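Side-chain contacts in Lmo2445 protein (Listeria monocytogenes EGD-e, PDB 5HZL), which is of unknown function but, as a secreted internalin-like leucine-rich-repeat protein that binds calcium, may bind other molecules outside the bacterial cell: residues E31-E36 with D52-I57; Y261-E266 with L277-G282. All coordinates share one frame; numbering follows the deposited sequence.

How the contacts relate
From the N terminus, the chain first forms the calcium-binding helical cap. Contact 1 closes a loop of 15 residues there, folding 52-57 back against helix 27-36 where the parallel sheet of leucine-rich repeats begins at strand 56-58. The repeats then run strand by strand to 197-199 before the chain enters the C-terminal domain. Contact 2 closes a shorter loop of ten residues, bringing strand 262-264 of a two-stranded sheet, and the residue after it, against strand 273-281 of a larger mixed sheet. The contacts follow in series, neither nested nor crossed, on opposite sides of the chain's centre, with centres 52 Å apart: one joins cap to repeats, the other packs two sheets together.

Contact 1. Residues E31-E36 with D52-I57; sequences EAIAGE and DTMTAI. With CA (calcium ion), chain B; CA (calcium ion), chain H.
The methyl carbon of selenomethionine Met54 enters between two side chains one helical turn apart, those of Ile33 and Glu36 near the C-terminal end of helix 27-36. Met54 CE lies 3.8 Å from Ile33 CD1 and 4.0 Å from Glu36 CB; no hydrogen bond crosses. Met54 reaches the helix on a chain extended through chi2 (176°), followed by a bend at chi3 (71°) that presents the methyl rather than the selenium. In Ile33, CG1 lies beside the backbone N, and the bend at chi2 (-61°) then sets CD1 against the Met54 methyl; the two side chains cross at about a right angle. Glu36 offers its methylene, leaving only CB in contact with Met54 CE. Phe77 also touches Met54, and Ile20 of helix 20-23 touches Ile33, so the pair belongs to the hydrophobic seam between the N-terminal helical cap and the first strand of the leucine-rich repeats, 56-58. Elsewhere on the helix, Glu31 grips a calcium ion through both carboxylate oxygens, OE2 at 2.4 Å, with Glu27 as a further ligand, and the carbonyl O of Gly35 binds a second calcium at 2.8 Å. Apolar contact thus joins cap to repeats: the Glu36 carboxylate takes no part in the touch, and the calcium ligands Glu31 and the Gly35 carbonyl do not contact 52-57.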
loop_
_atom_site.group_PDB
_atom_site.type_symbol
_atom_site.label_atom_id
_atom_site.label_comp_id
_atom_site.label_asym_id
_atom_site.label_seq_id
_atom_site.Cartn_x
_atom_site.Cartn_y
_atom_site.Cartn_z
ATOM N N GLU A 31 27.474 -6.328 -6.193
ATOM C CA GLU A 31 27.884 -7.566 -5.493
ATOM C C GLU A 31 26.802 -8.612 -5.623
ATOM O O GLU A 31 27.104 -9.783 -5.739
ATOM C CB GLU A 31 28.181 -7.317 -4.030
ATOM C CG GLU A 31 29.432 -6.500 -3.804
ATOM C CD GLU A 31 29.656 -6.174 -2.342
ATOM O OE1 GLU A 31 28.668 -5.950 -1.594
ATOM O OE2 GLU A 31 30.839 -6.118 -1.925
ATOM N N ALA A 32 25.546 -8.175 -5.608
ATOM C CA ALA A 32 24.420 -9.082 -5.768
ATOM C C ALA A 32 24.422 -9.671 -7.186
ATOM O O ALA A 32 24.246 -10.884 -7.336
ATOM C CB ALA A 32 23.108 -8.369 -5.481
ATOM N N ILE A 33 24.625 -8.827 -8.214
ATOM C CA ILE A 33 24.665 -9.304 -9.601
ATOM C C ILE A 33 25.858 -10.248 -9.770
ATOM O O ILE A 33 25.760 -11.295 -10.437
ATOM C CB ILE A 33 24.849 -8.180 -10.638
ATOM C CG1 ILE A 33 23.777 -7.087 -10.534
ATOM C CG2 ILE A 33 24.856 -8.759 -12.050
ATOM C CD1 ILE A 33 22.366 -7.560 -10.750
ATOM N N ALA A 34 26.989 -9.866 -9.183
ATOM C CA ALA A 34 28.186 -10.695 -9.265
ATOM C C ALA A 34 27.924 -12.069 -8.673
ATOM O O ALA A 34 28.414 -13.061 -9.198
ATOM C CB ALA A 34 29.363 -10.035 -8.560
ATOM N N GLY A 35 27.146 -12.115 -7.593
ATOM C CA GLY A 35 26.810 -13.368 -6.926
ATOM C C GLY A 35 25.904 -14.263 -7.748
ATOM O O GLY A 35 26.094 -15.476 -7.776
ATOM N N GLU A 36 24.907 -13.675 -8.405
ATOM C CA GLU A 36 23.997 -14.461 -9.252
ATOM C C GLU A 36 24.672 -15.099 -10.437
ATOM O O GLU A 36 24.370 -16.242 -10.755
ATOM C CB GLU A 36 22.784 -13.638 -9.730
ATOM C CG GLU A 36 21.687 -13.575 -8.683
ATOM C CD GLU A 36 21.033 -14.942 -8.435
ATOM O OE1 GLU A 36 21.034 -15.391 -7.264
ATOM O OE2 GLU A 36 20.565 -15.581 -9.413
ATOM N N ASP A 52 21.023 -12.146 -19.669
ATOM C CA ASP A 52 19.892 -12.963 -20.139
ATOM C C ASP A 52 19.687 -14.296 -19.376
ATOM O O ASP A 52 18.609 -14.897 -19.469
ATOM C CB ASP A 52 19.956 -13.152 -21.663
ATOM C CG ASP A 52 19.673 -11.841 -22.434
ATOM O OD1 ASP A 52 19.287 -10.823 -21.795
ATOM O OD2 ASP A 52 19.809 -11.828 -23.681
ATOM N N THR A 53 20.698 -14.728 -18.613
ATOM C CA THR A 53 20.614 -15.962 -17.816
ATOM C C THR A 53 19.929 -15.723 -16.466
ATOM O O THR A 53 19.619 -16.670 -15.753
ATOM C CB THR A 53 22.003 -16.612 -17.567
ATOM O OG1 THR A 53 22.821 -15.782 -16.719
ATOM C CG2 THR A 53 22.715 -16.884 -18.888
HETATM N N MSE A 54 19.691 -14.464 -16.116
HETATM C CA MSE A 54 19.035 -14.138 -14.851
HETATM C C MSE A 54 17.535 -14.172 -14.987
HETATM O O MSE A 54 16.937 -13.382 -15.728
HETATM C CB MSE A 54 19.505 -12.777 -14.370
HETATM C CG MSE A 54 20.977 -12.871 -13.962
HETATM SE SE MSE A 54 21.656 -11.092 -13.459
HETATM C CE MSE A 54 20.711 -10.808 -11.746
ATOM N N THR A 55 16.933 -15.126 -14.287
ATOM C CA THR A 55 15.480 -15.315 -14.235
ATOM C C THR A 55 14.866 -14.574 -13.047
ATOM O O THR A 55 13.653 -14.458 -12.952
ATOM C CB THR A 55 15.102 -16.804 -14.054
ATOM O OG1 THR A 55 15.716 -17.319 -12.868
ATOM C CG2 THR A 55 15.553 -17.634 -15.236
ATOM N N ALA A 56 15.719 -14.091 -12.150
ATOM C CA ALA A 56 15.296 -13.379 -10.955
ATOM C C ALA A 56 16.333 -12.336 -10.538
ATOM O O ALA A 56 17.521 -12.458 -10.865
ATOM C CB ALA A 56 15.069 -14.374 -9.824
ATOM N N ILE A 57 15.866 -11.309 -9.832
ATOM C CA ILE A 57 16.729 -10.234 -9.328
ATOM C C ILE A 57 16.679 -10.319 -7.797
ATOM O O ILE A 57 15.775 -9.773 -7.180
ATOM C CB ILE A 57 16.288 -8.828 -9.799
ATOM C CG1 ILE A 57 16.089 -8.766 -11.324
ATOM C CG2 ILE A 57 17.295 -7.784 -9.330
ATOM C CD1 ILE A 57 17.326 -9.031 -12.140
HETATM CA CA CA B . 30.340 -5.326 0.304
HETATM CA CA CA H . 27.580 -17.341 -6.263
#

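Contact 2. Residues Y261-E266 with L277-G282; sequences YMYTIE and LEISLG
Tyr263, on strand 262-264, is the first residue of its segment to meet strand 273-281: its CD2 lies 4.0 Å from Ile279 CD1. With CG opposite the backbone N (chi1 -175°), the ring is carried out from the strand, and Ile279 CD1 approaches it obliquely; Tyr226 of helix 223-227 and Pro252 also touch it. Two residues on, just past the strand, Ile265 also points toward the other segment and uses two branches. CG2 comes within 4.2 Å of the same Ile279 CD1, so that this one methyl is shared by tyrosine and isoleucine. The other branch, with CG1 set between the backbone N and the carbonyl carbon (chi1 69°) and extended beyond, brings CD1 to 3.8 Å from Leu277 CD1 and 3.9 Å from Leu277 CB. Around this row, Val296 and Phe294 of neighbouring strand 290-298 touch Leu277 and Ile279, and Val220 of strand 219-221, which pairs with 262-264, also reaches Ile279. Strands 262-264 and 273-281 belong to different sheets of the C-terminal domain, whose family lies in the E-set clan of beta-sandwich folds. All four touching residues are buried and meet through carbon atoms, which implies that between these two segments the sheets are held by hydrophobic side-chain packing without a hydrogen bond.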
loop_
_atom_site.group_PDB
_atom_site.type_symbol
_atom_site.label_atom_id
_atom_site.label_comp_id
_atom_site.label_asym_id
_atom_site.label_seq_id
_atom_site.Cartn_x
_atom_site.Cartn_y
_atom_site.Cartn_z
ATOM N N TYR A 261 -21.732 11.467 4.363
ATOM C CA TYR A 261 -20.914 10.561 5.173
ATOM C C TYR A 261 -20.520 11.207 6.493
ATOM O O TYR A 261 -19.584 10.759 7.142
ATOM C CB TYR A 261 -19.681 10.057 4.421
ATOM C CG TYR A 261 -19.963 9.232 3.185
ATOM C CD1 TYR A 261 -20.709 8.063 3.253
ATOM C CD2 TYR A 261 -19.411 9.571 1.961
ATOM C CE1 TYR A 261 -20.952 7.283 2.125
ATOM C CE2 TYR A 261 -19.640 8.792 0.819
ATOM C CZ TYR A 261 -20.411 7.643 0.902
ATOM O OH TYR A 261 -20.624 6.881 -0.241
HETATM N N MSE A 262 -21.242 12.247 6.901
HETATM C CA MSE A 262 -20.935 12.909 8.165
HETATM C C MSE A 262 -21.639 12.195 9.280
HETATM O O MSE A 262 -22.787 11.819 9.143
HETATM C CB MSE A 262 -21.356 14.366 8.185
HETATM C CG MSE A 262 -20.722 15.159 7.040
HETATM SE SE MSE A 262 -18.744 15.214 7.050
HETATM C CE MSE A 262 -18.449 16.228 8.713
ATOM N N TYR A 263 -20.935 11.982 10.389
ATOM C CA TYR A 263 -21.493 11.326 11.573
ATOM C C TYR A 263 -21.303 12.293 12.743
ATOM O O TYR A 263 -20.203 12.806 12.969
ATOM C CB TYR A 263 -20.822 9.976 11.845
ATOM C CG TYR A 263 -21.465 9.248 12.987
ATOM C CD1 TYR A 263 -22.627 8.512 12.795
ATOM C CD2 TYR A 263 -20.934 9.297 14.265
ATOM C CE1 TYR A 263 -23.248 7.846 13.853
ATOM C CE2 TYR A 263 -21.546 8.628 15.328
ATOM C CZ TYR A 263 -22.702 7.906 15.118
ATOM O OH TYR A 263 -23.302 7.245 16.167
ATOM N N THR A 264 -22.385 12.560 13.464
ATOM C CA THR A 264 -22.358 13.470 14.601
ATOM C C THR A 264 -22.154 12.680 15.877
ATOM O O THR A 264 -22.808 11.657 16.064
ATOM C CB THR A 264 -23.691 14.237 14.699
ATOM O OG1 THR A 264 -23.890 14.974 13.496
ATOM C CG2 THR A 264 -23.704 15.214 15.874
ATOM N N ILE A 265 -21.246 13.141 16.738
ATOM C CA ILE A 265 -21.005 12.470 18.018
ATOM C C ILE A 265 -21.306 13.458 19.146
ATOM O O ILE A 265 -20.818 14.595 19.154
ATOM C CB ILE A 265 -19.621 11.772 18.104
ATOM C CG1 ILE A 265 -18.448 12.738 18.153
ATOM C CG2 ILE A 265 -19.448 10.837 16.915
ATOM C CD1 ILE A 265 -17.107 12.010 18.126
ATOM N N GLU A 266 -22.127 12.979 20.085
ATOM C CA GLU A 266 -22.629 13.744 21.231
ATOM C C GLU A 266 -21.572 14.249 22.217
ATOM O O GLU A 266 -21.424 13.695 23.304
ATOM C CB GLU A 266 -23.646 12.877 22.007
ATOM C CG GLU A 266 -24.840 12.299 21.242
ATOM C CD GLU A 266 -25.869 13.333 20.818
ATOM O OE1 GLU A 266 -25.492 14.391 20.268
ATOM O OE2 GLU A 266 -27.077 13.069 21.016
ATOM N N LEU A 277 -11.698 11.185 21.176
ATOM C CA LEU A 277 -12.947 10.499 20.880
ATOM C C LEU A 277 -12.696 9.342 19.948
ATOM O O LEU A 277 -11.892 9.438 19.038
ATOM C CB LEU A 277 -13.930 11.489 20.284
ATOM C CG LEU A 277 -14.345 12.544 21.314
ATOM C CD1 LEU A 277 -14.925 13.774 20.650
ATOM C CD2 LEU A 277 -15.307 11.955 22.328
ATOM N N GLU A 278 -13.395 8.245 20.179
ATOM C CA GLU A 278 -13.218 7.064 19.370
ATOM C C GLU A 278 -14.540 6.414 18.987
ATOM O O GLU A 278 -15.436 6.295 19.808
ATOM C CB GLU A 278 -12.328 6.079 20.132
ATOM C CG GLU A 278 -12.125 4.727 19.454
ATOM C CD GLU A 278 -11.152 3.821 20.196
ATOM O OE1 GLU A 278 -10.091 4.303 20.656
ATOM O OE2 GLU A 278 -11.440 2.607 20.293
ATOM N N ILE A 279 -14.633 6.017 17.724
ATOM C CA ILE A 279 -15.781 5.324 17.179
ATOM C C ILE A 279 -15.237 3.926 16.936
ATOM O O ILE A 279 -14.367 3.745 16.106
ATOM C CB ILE A 279 -16.269 5.934 15.857
ATOM C CG1 ILE A 279 -16.680 7.390 16.073
ATOM C CG2 ILE A 279 -17.453 5.141 15.320
ATOM C CD1 ILE A 279 -17.097 8.124 14.810
ATOM N N SER A 280 -15.741 2.952 17.683
ATOM C CA SER A 280 -15.325 1.560 17.587
ATOM C C SER A 280 -16.434 0.770 16.906
ATOM O O SER A 280 -17.549 0.728 17.402
ATOM C CB SER A 280 -15.068 1.034 18.993
ATOM O OG SER A 280 -14.812 -0.354 18.998
ATOM N N LEU A 281 -16.114 0.145 15.778
ATOM C CA LEU A 281 -17.058 -0.652 14.982
ATOM C C LEU A 281 -16.692 -2.121 15.126
ATOM O O LEU A 281 -15.529 -2.434 15.341
ATOM C CB LEU A 281 -16.913 -0.251 13.525
ATOM C CG LEU A 281 -16.949 1.267 13.315
ATOM C CD1 LEU A 281 -16.589 1.635 11.886
ATOM C CD2 LEU A 281 -18.299 1.838 13.709
ATOM N N GLY A 282 -17.658 -3.026 14.995
ATOM C CA GLY A 282 -17.380 -4.472 15.140
ATOM C C GLY A 282 -18.539 -5.324 14.685
ATOM O O GLY A 282 -19.682 -4.881 14.781
#